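Long-range contact in N-acetyl-L-2,4-diaminobutyric acid deacetylase (Ruegeria pomeroyi, PDB 6TWL), which probably removes the acetyl group from N-acetyl-L-2,4-diaminobutyric acid, a zinc-dependent step in the degradation of the stress protectant ectoine: residues N249-P253 against V324-T328. Sequence-based numbering, arbitrary orientation.
Sequences NLTMP and VVGVT
Val-327 meets Thr-251 and Pro-253 where the last modelled residues of the chain run past residues 249-253. Its backbone N donates to Thr-251 O over 2.9 Å; the donor approaches in the plane of the Thr-251 carbonyl, and the N-H points almost straight at the oxygen (167°). This one hydrogen bond joins the two backbones. One residue back, Leu-250 CA makes a CA-H...O contact with Val-327 O at 3.6 Å. The tight spot, near the surface, is on the side chain of Val-327. A chi1 of -173° sets CG2 anti to the carbonyl carbon, beside the backbone N, and there it presses on the proline ring, 3.5 Å from Pro-253 CD and closer than usual for two carbons. Thr-251 OG1 comes against Val-327 CB at 3.8 Å. On the buried side Gly-326, lacking a side chain, lets the strand run close to Leu-250, whose CD2 lies 3.8 Å from Val-327 O. The fit loosens toward Met-252, where SD only grazes Val-324 CG1 at 4.2 Å, and toward exposed Asn-249 and Thr-328. The Met-252 side chain is about 8 Å from that of Glu-209, a zinc ligand whose metal is absent here. Ile-308 of strand 305-311 touches Leu-250, Met-252 and Val-324. Strand 248-251, bonded through Leu-250 to strand 181-184, edges the large mixed sheet of the zinc-hydrolase domain; the contact joins it to the antiparallel sheet pairing strand 321-326 with 258-260 and 305-311.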
ATOM      1  N   ASN A 249     -10.403 -11.875   9.762  1.00 82.15           N
ATOM      2  CA  ASN A 249      -9.096 -11.563  10.321  1.00 84.44           C
ATOM      3  C   ASN A 249      -8.123 -12.700  10.041  1.00 89.28           C
ATOM      4  O   ASN A 249      -8.416 -13.866  10.325  1.00 91.26           O
ATOM      5  CB  ASN A 249      -9.208 -11.295  11.821  1.00 86.46           C
ATOM      6  CG  ASN A 249      -9.710  -9.896  12.121  1.00 91.87           C
ATOM      7  OD1 ASN A 249      -8.928  -8.947  12.203  1.00 96.74           O
ATOM      8  ND2 ASN A 249     -11.022  -9.755  12.268  1.00 98.15           N
ATOM      9  N   LEU A 250      -6.966 -12.350   9.484  1.00 87.96           N
ATOM     10  CA  LEU A 250      -5.998 -13.321   9.002  1.00 84.38           C
ATOM     11  C   LEU A 250      -4.608 -12.977   9.510  1.00 80.41           C
ATOM     12  O   LEU A 250      -4.293 -11.814   9.779  1.00 83.41           O
ATOM     13  CB  LEU A 250      -5.976 -13.377   7.472  1.00 82.72           C
ATOM     14  CG  LEU A 250      -7.323 -13.594   6.784  1.00 84.00           C
ATOM     15  CD1 LEU A 250      -7.256 -13.110   5.351  1.00 85.12           C
ATOM     16  CD2 LEU A 250      -7.719 -15.061   6.843  1.00 85.62           C
ATOM     17  N   THR A 251      -3.781 -14.010   9.642  1.00 75.68           N
ATOM     18  CA  THR A 251      -2.376 -13.870   9.986  1.00 78.27           C
ATOM     19  C   THR A 251      -1.550 -14.725   9.038  1.00 76.56           C
ATOM     20  O   THR A 251      -2.019 -15.746   8.529  1.00 78.24           O
ATOM     21  CB  THR A 251      -2.090 -14.294  11.440  1.00 84.57           C
ATOM     22  OG1 THR A 251      -2.229 -15.715  11.561  1.00 92.46           O
ATOM     23  CG2 THR A 251      -3.046 -13.610  12.410  1.00 83.32           C
ATOM     24  N   MET A 252      -0.311 -14.291   8.797  1.00 81.97           N
ATOM     25  CA  MET A 252       0.675 -15.054   8.036  1.00 86.98           C
ATOM     26  C   MET A 252       1.839 -15.334   8.978  1.00 86.81           C
ATOM     27  O   MET A 252       2.866 -14.639   8.943  1.00 86.13           O
ATOM     28  CB  MET A 252       1.133 -14.302   6.789  1.00 85.96           C
ATOM     29  CG  MET A 252       0.117 -14.267   5.659  1.00 92.18           C
ATOM     30  SD  MET A 252       0.338 -12.793   4.651  1.00 90.90           S
ATOM     31  CE  MET A 252       2.122 -12.715   4.586  1.00 97.51           C
ATOM     32  N   PRO A 253       1.717 -16.352   9.835  1.00 89.88           N
ATOM     33  CA  PRO A 253       2.679 -16.541  10.925  1.00 88.99           C
ATOM     34  C   PRO A 253       3.932 -17.322  10.567  1.00 89.52           C
ATOM     35  O   PRO A 253       4.849 -17.390  11.398  1.00 87.83           O
ATOM     36  CB  PRO A 253       1.850 -17.322  11.954  1.00 90.98           C
ATOM     37  CG  PRO A 253       0.934 -18.156  11.112  1.00 88.72           C
ATOM     38  CD  PRO A 253       0.633 -17.347   9.872  1.00 88.84           C
ATOM     39  N   VAL A 324      -0.494 -17.662  -1.598  1.00 62.82           N
ATOM     40  CA  VAL A 324      -0.300 -17.393  -0.177  1.00 61.50           C
ATOM     41  C   VAL A 324      -1.579 -17.761   0.562  1.00 64.96           C
ATOM     42  O   VAL A 324      -2.686 -17.495   0.079  1.00 63.76           O
ATOM     43  CB  VAL A 324       0.078 -15.920   0.093  1.00 62.43           C
ATOM     44  CG1 VAL A 324       0.308 -15.694   1.580  1.00 65.40           C
ATOM     45  CG2 VAL A 324       1.316 -15.533  -0.693  1.00 60.48           C
ATOM     46  N   VAL A 325      -1.423 -18.373   1.733  1.00 73.72           N
ATOM     47  CA  VAL A 325      -2.536 -18.818   2.565  1.00 76.66           C
ATOM     48  C   VAL A 325      -2.512 -18.042   3.875  1.00 80.71           C
ATOM     49  O   VAL A 325      -1.482 -18.000   4.557  1.00 73.51           O
ATOM     50  CB  VAL A 325      -2.470 -20.332   2.832  1.00 80.07           C
ATOM     51  CG1 VAL A 325      -3.808 -20.833   3.333  1.00 80.41           C
ATOM     52  CG2 VAL A 325      -2.042 -21.082   1.576  1.00 81.17           C
ATOM     53  N   GLY A 326      -3.644 -17.438   4.230  1.00 77.34           N
ATOM     54  CA  GLY A 326      -3.803 -16.752   5.507  1.00 75.75           C
ATOM     55  C   GLY A 326      -4.533 -17.627   6.506  1.00 78.26           C
ATOM     56  O   GLY A 326      -5.477 -18.336   6.152  1.00 74.27           O
ATOM     57  N   VAL A 327      -4.102 -17.563   7.781  1.00 85.00           N
ATOM     58  CA  VAL A 327      -4.506 -18.540   8.789  1.00 85.44           C
ATOM     59  C   VAL A 327      -5.726 -18.048   9.565  1.00 88.54           C
ATOM     60  O   VAL A 327      -5.948 -16.845   9.738  1.00 81.51           O
ATOM     61  CB  VAL A 327      -3.319 -18.873   9.719  1.00 90.20           C
ATOM     62  CG1 VAL A 327      -3.664 -20.017  10.661  1.00 97.45           C
ATOM     63  CG2 VAL A 327      -2.116 -19.260   8.887  1.00 87.53           C
ATOM     64  N   THR A 328      -6.519 -19.014  10.036  1.00 99.28           N
ATOM     65  CA  THR A 328      -7.822 -18.815  10.680  1.00104.34           C
ATOM     66  C   THR A 328      -8.758 -17.958   9.832  1.00110.24           C
ATOM     67  O   THR A 328      -9.518 -18.498   9.030  1.00112.09           O
ATOM     68  CB  THR A 328      -7.702 -18.179  12.079  1.00107.64           C
ATOM     69  OG1 THR A 328      -6.758 -18.915  12.865  1.00112.16           O
ATOM     70  CG2 THR A 328      -9.054 -18.225  12.780  1.00113.74           C
TER